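Local atomic coordinates of tricorn protease (Thermoplasma acidophilum, PDB entry 1K32), a protein that acts as a serine protease in protein degradation, probably cutting peptides released by the proteasome into shorter pieces. Residues His749-Ala755 against Pro776-Glu782; Arg738-Asp742 against Phe831-Arg835. All blocks are in the same frame, centred on the assembly; numbering follows the deposited sequence.

Contact 1: residues His749-Ala755 against Pro776-Glu782; sequences HYVVAKA and PTGYLIE
Three straight backbone hydrogen bonds tie strand 749-755 to 776-782: I781 N to Y750 O (2.9 Å), V752 N to Y779 O (2.8 Å) and G778 N to V752 O, the axes of strands 749-755 and 780-782 running at 138°. V751 and L780 form the antiparallel non-hydrogen-bonded pair between them. Ahead of that pair, P776 to Y779 make a type II turn, closed by Y779 N on P776 O, with G778 at the positive phi of its third position. Two of the three bonds therefore fall in the turn that leads into strand 780-784. Both segments belong to the PDZ domain, where strand 749-755 is held between strands 741-746 and 780-784. On one face of this sheet CB of V751 meets CD2 of L780 at 3.7 Å. V752 sets its CB 3.2 Å from O of P776: CG1, anti to the backbone N (chi1 176°), heads for CB of P776, while CG2 reaches CG1 of I781 at 4.1 Å. A755 CB presses on P776 CG at 3.4 Å, tighter than usual for two carbons. A water accepts from A755 N and donates to T777 OG1, which also bonds D775. At the other end the H749 ring and the E782 carboxylate, planes 77° apart, approach to 3.4 Å between CE1 and OE2; the other oxygen, OE1, is bonded to S812.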
ATOM      1  N   HIS A 749      -7.041 -48.705  42.790  1.00 33.40           N
ATOM      2  CA  HIS A 749      -6.757 -48.141  41.479  1.00 31.58           C
ATOM      3  C   HIS A 749      -7.867 -48.371  40.472  1.00 27.89           C
ATOM      4  O   HIS A 749      -8.554 -49.394  40.504  1.00 25.50           O
ATOM      5  CB  HIS A 749      -5.488 -48.763  40.892  1.00 34.67           C
ATOM      6  CG  HIS A 749      -4.222 -48.333  41.560  1.00 37.30           C
ATOM      7  ND1 HIS A 749      -3.694 -47.068  41.412  1.00 38.61           N
ATOM      8  CD2 HIS A 749      -3.350 -49.017  42.338  1.00 38.33           C
ATOM      9  CE1 HIS A 749      -2.548 -46.994  42.067  1.00 38.72           C
ATOM     10  NE2 HIS A 749      -2.317 -48.162  42.636  1.00 39.05           N
ATOM     11  N   TYR A 750      -8.025 -47.413  39.568  1.00 25.39           N
ATOM     12  CA  TYR A 750      -8.999 -47.542  38.501  1.00 24.53           C
ATOM     13  C   TYR A 750      -8.285 -48.237  37.359  1.00 25.38           C
ATOM     14  O   TYR A 750      -7.169 -47.845  36.994  1.00 26.10           O
ATOM     15  CB  TYR A 750      -9.474 -46.183  37.978  1.00 23.18           C
ATOM     16  CG  TYR A 750     -10.487 -45.467  38.833  1.00 22.30           C
ATOM     17  CD1 TYR A 750     -10.121 -44.347  39.579  1.00 20.16           C
ATOM     18  CD2 TYR A 750     -11.820 -45.886  38.872  1.00 21.53           C
ATOM     19  CE1 TYR A 750     -11.045 -43.660  40.336  1.00 20.40           C
ATOM     20  CE2 TYR A 750     -12.763 -45.194  39.633  1.00 20.56           C
ATOM     21  CZ  TYR A 750     -12.364 -44.080  40.358  1.00 20.09           C
ATOM     22  OH  TYR A 750     -13.274 -43.355  41.078  1.00 20.41           O
ATOM     23  N   VAL A 751      -8.917 -49.266  36.804  1.00 24.60           N
ATOM     24  CA  VAL A 751      -8.362 -49.976  35.661  1.00 26.31           C
ATOM     25  C   VAL A 751      -9.260 -49.662  34.461  1.00 27.51           C
ATOM     26  O   VAL A 751     -10.482 -49.527  34.608  1.00 28.73           O
ATOM     27  CB  VAL A 751      -8.354 -51.506  35.884  1.00 27.17           C
ATOM     28  CG1 VAL A 751      -9.767 -52.008  36.116  1.00 29.22           C
ATOM     29  CG2 VAL A 751      -7.752 -52.211  34.676  1.00 27.28           C
ATOM     30  N   VAL A 752      -8.662 -49.515  33.284  1.00 28.07           N
ATOM     31  CA  VAL A 752      -9.446 -49.259  32.081  1.00 27.84           C
ATOM     32  C   VAL A 752     -10.096 -50.587  31.710  1.00 27.88           C
ATOM     33  O   VAL A 752      -9.452 -51.469  31.143  1.00 27.28           O
ATOM     34  CB  VAL A 752      -8.560 -48.783  30.918  1.00 27.29           C
ATOM     35  CG1 VAL A 752      -9.402 -48.621  29.650  1.00 26.94           C
ATOM     36  CG2 VAL A 752      -7.900 -47.471  31.283  1.00 28.88           C
ATOM     37  N   ALA A 753     -11.372 -50.727  32.052  1.00 27.99           N
ATOM     38  CA  ALA A 753     -12.104 -51.960  31.788  1.00 28.90           C
ATOM     39  C   ALA A 753     -12.339 -52.169  30.307  1.00 30.98           C
ATOM     40  O   ALA A 753     -12.394 -53.307  29.839  1.00 31.50           O
ATOM     41  CB  ALA A 753     -13.437 -51.943  32.526  1.00 28.70           C
ATOM     42  N   LYS A 754     -12.494 -51.070  29.572  1.00 30.37           N
ATOM     43  CA  LYS A 754     -12.715 -51.150  28.140  1.00 29.79           C
ATOM     44  C   LYS A 754     -12.363 -49.843  27.449  1.00 28.92           C
ATOM     45  O   LYS A 754     -12.643 -48.766  27.966  1.00 29.05           O
ATOM     46  CB  LYS A 754     -14.169 -51.512  27.848  1.00 30.76           C
ATOM     47  CG  LYS A 754     -14.460 -51.640  26.364  1.00 34.75           C
ATOM     48  CD  LYS A 754     -15.902 -52.040  26.116  1.00 36.68           C
ATOM     49  CE  LYS A 754     -16.169 -52.176  24.634  1.00 38.73           C
ATOM     50  NZ  LYS A 754     -17.566 -52.608  24.394  1.00 42.64           N
ATOM     51  N   ALA A 755     -11.728 -49.952  26.285  1.00 27.06           N
ATOM     52  CA  ALA A 755     -11.335 -48.794  25.494  1.00 26.53           C
ATOM     53  C   ALA A 755     -12.089 -48.926  24.171  1.00 25.96           C
ATOM     54  O   ALA A 755     -12.003 -49.949  23.502  1.00 26.14           O
ATOM     55  CB  ALA A 755      -9.831 -48.795  25.272  1.00 25.04           C
ATOM     56  N   PRO A 776      -5.228 -48.815  25.753  1.00 35.54           N
ATOM     57  CA  PRO A 776      -5.296 -48.651  27.213  1.00 35.43           C
ATOM     58  C   PRO A 776      -6.011 -49.745  27.993  1.00 33.38           C
ATOM     59  O   PRO A 776      -5.999 -49.738  29.221  1.00 34.77           O
ATOM     60  CB  PRO A 776      -5.988 -47.302  27.369  1.00 36.60           C
ATOM     61  CG  PRO A 776      -6.949 -47.313  26.228  1.00 36.20           C
ATOM     62  CD  PRO A 776      -6.102 -47.837  25.079  1.00 35.55           C
ATOM     63  N   THR A 777      -6.644 -50.673  27.290  1.00 31.39           N
ATOM     64  CA  THR A 777      -7.354 -51.759  27.956  1.00 30.11           C
ATOM     65  C   THR A 777      -6.449 -52.505  28.947  1.00 30.33           C
ATOM     66  O   THR A 777      -5.330 -52.900  28.612  1.00 29.35           O
ATOM     67  CB  THR A 777      -7.902 -52.772  26.932  1.00 29.15           C
ATOM     68  OG1 THR A 777      -8.738 -52.092  25.983  1.00 29.70           O
ATOM     69  CG2 THR A 777      -8.719 -53.849  27.634  1.00 27.88           C
ATOM     70  N   GLY A 778      -6.936 -52.685  30.170  1.00 29.91           N
ATOM     71  CA  GLY A 778      -6.156 -53.388  31.173  1.00 30.56           C
ATOM     72  C   GLY A 778      -5.208 -52.489  31.942  1.00 30.08           C
ATOM     73  O   GLY A 778      -4.782 -52.837  33.039  1.00 30.82           O
ATOM     74  N   TYR A 779      -4.877 -51.334  31.372  1.00 30.60           N
ATOM     75  CA  TYR A 779      -3.986 -50.385  32.028  1.00 32.50           C
ATOM     76  C   TYR A 779      -4.609 -49.770  33.278  1.00 33.18           C
ATOM     77  O   TYR A 779      -5.828 -49.619  33.376  1.00 31.65           O
ATOM     78  CB  TYR A 779      -3.603 -49.256  31.064  1.00 34.08           C
ATOM     79  CG  TYR A 779      -2.471 -49.592  30.123  1.00 35.01           C
ATOM     80  CD1 TYR A 779      -1.145 -49.317  30.464  1.00 36.14           C
ATOM     81  CD2 TYR A 779      -2.721 -50.208  28.904  1.00 36.02           C
ATOM     82  CE1 TYR A 779      -0.097 -49.654  29.609  1.00 36.31           C
ATOM     83  CE2 TYR A 779      -1.680 -50.552  28.039  1.00 37.22           C
ATOM     84  CZ  TYR A 779      -0.373 -50.272  28.399  1.00 37.43           C
ATOM     85  OH  TYR A 779       0.644 -50.622  27.547  1.00 38.18           O
ATOM     86  N   LEU A 780      -3.755 -49.419  34.233  1.00 33.22           N
ATOM     87  CA  LEU A 780      -4.200 -48.778  35.459  1.00 34.28           C
ATOM     88  C   LEU A 780      -3.945 -47.291  35.295  1.00 34.32           C
ATOM     89  O   LEU A 780      -2.893 -46.892  34.800  1.00 31.95           O
ATOM     90  CB  LEU A 780      -3.398 -49.274  36.668  1.00 36.10           C
ATOM     91  CG  LEU A 780      -3.428 -50.756  37.016  1.00 35.26           C
ATOM     92  CD1 LEU A 780      -2.636 -50.979  38.304  1.00 37.50           C
ATOM     93  CD2 LEU A 780      -4.865 -51.204  37.189  1.00 36.04           C
ATOM     94  N   ILE A 781      -4.909 -46.472  35.697  1.00 34.57           N
ATOM     95  CA  ILE A 781      -4.742 -45.030  35.612  1.00 35.42           C
ATOM     96  C   ILE A 781      -4.152 -44.583  36.948  1.00 35.52           C
ATOM     97  O   ILE A 781      -4.743 -44.785  37.997  1.00 36.38           O
ATOM     98  CB  ILE A 781      -6.093 -44.344  35.319  1.00 35.30           C
ATOM     99  CG1 ILE A 781      -6.510 -44.686  33.889  1.00 35.22           C
ATOM    100  CG2 ILE A 781      -5.988 -42.834  35.503  1.00 34.38           C
ATOM    101  CD1 ILE A 781      -7.631 -43.838  33.343  1.00 39.02           C
ATOM    102  N   GLU A 782      -2.962 -44.003  36.904  1.00 36.86           N
ATOM    103  CA  GLU A 782      -2.283 -43.564  38.119  1.00 37.58           C
ATOM    104  C   GLU A 782      -2.694 -42.167  38.551  1.00 36.87           C
ATOM    105  O   GLU A 782      -2.951 -41.921  39.730  1.00 35.91           O
ATOM    106  CB  GLU A 782      -0.765 -43.587  37.907  1.00 40.71           C
ATOM    107  CG  GLU A 782      -0.192 -44.960  37.605  1.00 43.79           C
ATOM    108  CD  GLU A 782      -0.194 -45.859  38.817  1.00 46.12           C
ATOM    109  OE1 GLU A 782       0.163 -47.047  38.681  1.00 47.29           O
ATOM    110  OE2 GLU A 782      -0.549 -45.375  39.910  1.00 47.85           O
TER
HETATM  111  O   HOH W   1     -11.271 -52.684  25.334  1.00 25.14           O

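Contact 2: residues Arg738-Asp742 against Phe831-Arg835; sequences RIACD and FIRYR
Residues 738-742 enter strand 741-746 alongside the helical turn 831-835, the backbones coming closest at A740 and I832, whose CA atoms lie 6.8 Å apart. This joins strand 741-746 of the PDZ domain to helix 830-848, and side chains carry the contact. The methyl CB of A740 rests against CG2 of I832 at 3.7 Å, with CD1 of the same isoleucine at 3.9 Å. R833 is extended from CG to NE, which carries its guanidinium to D742. There the two groups are nearly coplanar, 18° apart, and the arginine makes an end-on salt bridge. D742 OD1 is turned to another partner, the hydroxyl of Y756. R738 comes in at about a right angle to R833, its NH2 4.1 Å from R833 NE; these like charges are probably offset by D829, whose OD2 makes salt bridges with both nitrogens. R833 is thus fixed by one carboxylate at NE and by another at its far end, which should limit rotation of the group. In that end-on grip D742 OD2 alone accepts both bonds, from R833 NH2 at 2.8 Å on its syn side and from R833 NH1 at 3.1 Å with a more bent N-H...O angle of 139°.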
ATOM      1  N   ARG A 738     -14.520 -37.051  29.068  1.00 25.59           N
ATOM      2  CA  ARG A 738     -14.492 -38.400  28.543  1.00 26.43           C
ATOM      3  C   ARG A 738     -13.325 -38.699  27.624  1.00 23.98           C
ATOM      4  O   ARG A 738     -12.821 -37.826  26.929  1.00 23.28           O
ATOM      5  CB  ARG A 738     -15.814 -38.697  27.827  1.00 29.44           C
ATOM      6  CG  ARG A 738     -16.987 -38.872  28.775  1.00 33.08           C
ATOM      7  CD  ARG A 738     -18.213 -38.211  28.215  1.00 35.40           C
ATOM      8  NE  ARG A 738     -19.363 -38.304  29.114  1.00 37.90           N
ATOM      9  CZ  ARG A 738     -20.095 -39.398  29.299  1.00 36.64           C
ATOM     10  NH1 ARG A 738     -21.122 -39.368  30.136  1.00 34.62           N
ATOM     11  NH2 ARG A 738     -19.804 -40.519  28.651  1.00 35.27           N
ATOM     12  N   ILE A 739     -12.897 -39.954  27.642  1.00 23.73           N
ATOM     13  CA  ILE A 739     -11.798 -40.406  26.801  1.00 24.74           C
ATOM     14  C   ILE A 739     -12.184 -41.751  26.196  1.00 22.94           C
ATOM     15  O   ILE A 739     -11.339 -42.557  25.831  1.00 23.55           O
ATOM     16  CB  ILE A 739     -10.486 -40.521  27.610  1.00 23.07           C
ATOM     17  CG1 ILE A 739     -10.631 -41.546  28.731  1.00 24.72           C
ATOM     18  CG2 ILE A 739     -10.133 -39.158  28.189  1.00 23.54           C
ATOM     19  CD1 ILE A 739      -9.379 -41.680  29.610  1.00 26.30           C
ATOM     20  N   ALA A 740     -13.491 -41.973  26.091  1.00 24.63           N
ATOM     21  CA  ALA A 740     -14.027 -43.206  25.520  1.00 24.12           C
ATOM     22  C   ALA A 740     -13.450 -44.454  26.186  1.00 25.02           C
ATOM     23  O   ALA A 740     -12.974 -45.376  25.514  1.00 26.12           O
ATOM     24  CB  ALA A 740     -13.765 -43.245  24.011  1.00 22.62           C
ATOM     25  N   CYS A 741     -13.493 -44.474  27.510  1.00 23.15           N
ATOM     26  CA  CYS A 741     -13.020 -45.620  28.274  1.00 25.53           C
ATOM     27  C   CYS A 741     -13.983 -45.871  29.429  1.00 24.76           C
ATOM     28  O   CYS A 741     -14.584 -44.934  29.946  1.00 27.04           O
ATOM     29  CB  CYS A 741     -11.623 -45.365  28.859  1.00 24.27           C
ATOM     30  SG  CYS A 741     -10.237 -45.378  27.705  1.00 25.71           S
ATOM     31  N   ASP A 742     -14.142 -47.132  29.813  1.00 22.86           N
ATOM     32  CA  ASP A 742     -14.980 -47.478  30.958  1.00 23.79           C
ATOM     33  C   ASP A 742     -14.019 -47.814  32.101  1.00 25.15           C
ATOM     34  O   ASP A 742     -13.094 -48.613  31.924  1.00 23.54           O
ATOM     35  CB  ASP A 742     -15.852 -48.687  30.648  1.00 22.86           C
ATOM     36  CG  ASP A 742     -17.054 -48.340  29.778  1.00 25.41           C
ATOM     37  OD1 ASP A 742     -17.733 -49.280  29.329  1.00 23.26           O
ATOM     38  OD2 ASP A 742     -17.319 -47.138  29.549  1.00 23.87           O
ATOM     39  N   PHE A 831     -20.744 -40.763  20.282  1.00 17.30           N
ATOM     40  CA  PHE A 831     -20.575 -41.236  18.916  1.00 17.10           C
ATOM     41  C   PHE A 831     -19.519 -42.336  18.853  1.00 17.23           C
ATOM     42  O   PHE A 831     -19.684 -43.307  18.117  1.00 15.01           O
ATOM     43  CB  PHE A 831     -20.187 -40.082  17.984  1.00 19.82           C
ATOM     44  CG  PHE A 831     -20.123 -40.477  16.537  1.00 20.34           C
ATOM     45  CD1 PHE A 831     -21.283 -40.833  15.846  1.00 19.33           C
ATOM     46  CD2 PHE A 831     -18.906 -40.497  15.862  1.00 18.95           C
ATOM     47  CE1 PHE A 831     -21.229 -41.197  14.508  1.00 19.28           C
ATOM     48  CE2 PHE A 831     -18.842 -40.863  14.514  1.00 20.36           C
ATOM     49  CZ  PHE A 831     -20.009 -41.211  13.840  1.00 23.40           C
ATOM     50  N   ILE A 832     -18.433 -42.182  19.615  1.00 18.17           N
ATOM     51  CA  ILE A 832     -17.382 -43.205  19.640  1.00 17.52           C
ATOM     52  C   ILE A 832     -17.992 -44.511  20.127  1.00 17.63           C
ATOM     53  O   ILE A 832     -17.806 -45.559  19.504  1.00 14.73           O
ATOM     54  CB  ILE A 832     -16.213 -42.810  20.571  1.00 16.90           C
ATOM     55  CG1 ILE A 832     -15.516 -41.565  20.013  1.00 18.79           C
ATOM     56  CG2 ILE A 832     -15.213 -43.973  20.685  1.00 19.30           C
ATOM     57  CD1 ILE A 832     -14.505 -40.917  20.960  1.00 20.17           C
ATOM     58  N   ARG A 833     -18.734 -44.439  21.234  1.00 17.06           N
ATOM     59  CA  ARG A 833     -19.390 -45.614  21.799  1.00 17.91           C
ATOM     60  C   ARG A 833     -20.354 -46.232  20.789  1.00 17.83           C
ATOM     61  O   ARG A 833     -20.477 -47.447  20.709  1.00 17.91           O
ATOM     62  CB  ARG A 833     -20.147 -45.239  23.082  1.00 19.76           C
ATOM     63  CG  ARG A 833     -19.250 -44.950  24.284  1.00 18.82           C
ATOM     64  CD  ARG A 833     -20.023 -44.370  25.475  1.00 20.25           C
ATOM     65  NE  ARG A 833     -19.100 -43.944  26.526  1.00 20.31           N
ATOM     66  CZ  ARG A 833     -18.553 -44.763  27.418  1.00 20.95           C
ATOM     67  NH1 ARG A 833     -17.714 -44.286  28.318  1.00 22.04           N
ATOM     68  NH2 ARG A 833     -18.869 -46.049  27.431  1.00 15.89           N
ATOM     69  N   TYR A 834     -21.031 -45.391  20.014  1.00 19.26           N
ATOM     70  CA  TYR A 834     -21.977 -45.860  18.993  1.00 17.35           C
ATOM     71  C   TYR A 834     -21.276 -46.622  17.861  1.00 18.02           C
ATOM     72  O   TYR A 834     -21.680 -47.731  17.489  1.00 17.09           O
ATOM     73  CB  TYR A 834     -22.742 -44.683  18.379  1.00 17.11           C
ATOM     74  CG  TYR A 834     -23.512 -45.084  17.142  1.00 16.80           C
ATOM     75  CD1 TYR A 834     -24.622 -45.923  17.238  1.00 16.08           C
ATOM     76  CD2 TYR A 834     -23.078 -44.699  15.873  1.00 17.39           C
ATOM     77  CE1 TYR A 834     -25.280 -46.378  16.108  1.00 18.00           C
ATOM     78  CE2 TYR A 834     -23.729 -45.148  14.725  1.00 18.61           C
ATOM     79  CZ  TYR A 834     -24.828 -45.989  14.850  1.00 19.05           C
ATOM     80  OH  TYR A 834     -25.462 -46.459  13.729  1.00 17.65           O
ATOM     81  N   ARG A 835     -20.241 -46.022  17.290  1.00 17.74           N
ATOM     82  CA  ARG A 835     -19.524 -46.690  16.205  1.00 20.28           C
ATOM     83  C   ARG A 835     -18.848 -47.978  16.698  1.00 20.96           C
ATOM     84  O   ARG A 835     -18.829 -48.984  15.985  1.00 21.81           O
ATOM     85  CB  ARG A 835     -18.515 -45.725  15.564  1.00 18.72           C
ATOM     86  CG  ARG A 835     -19.173 -44.550  14.818  1.00 16.73           C
ATOM     87  CD  ARG A 835     -19.665 -44.925  13.418  1.00 17.24           C
ATOM     88  NE  ARG A 835     -18.552 -45.464  12.652  1.00 17.92           N
ATOM     89  CZ  ARG A 835     -18.481 -46.713  12.211  1.00 17.79           C
ATOM     90  NH1 ARG A 835     -17.402 -47.104  11.556  1.00 17.97           N
ATOM     91  NH2 ARG A 835     -19.500 -47.554  12.388  1.00 17.33           N
TER

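In the fold
The centres of contacts 1 and 2 lie 14 Å apart, and the two meet through neighbouring strands 741-746 and 749-755 of one antiparallel sheet. D742 belongs to both neighbourhoods: its O is 2.7 Å from A753 N and its N 2.9 Å from K754 O, probable hydrogen bonds, with A753 and K754 forming a classic beta bulge opposite it. Both segments of contact 1 fall between the two of contact 2 in sequence, so 738-742 comes first, 749-755 and 776-782 follow, and 831-835 comes last. Contact 1 is thus internal to the PDZ domain, whereas contact 2 fastens that sheet to helix 830-848.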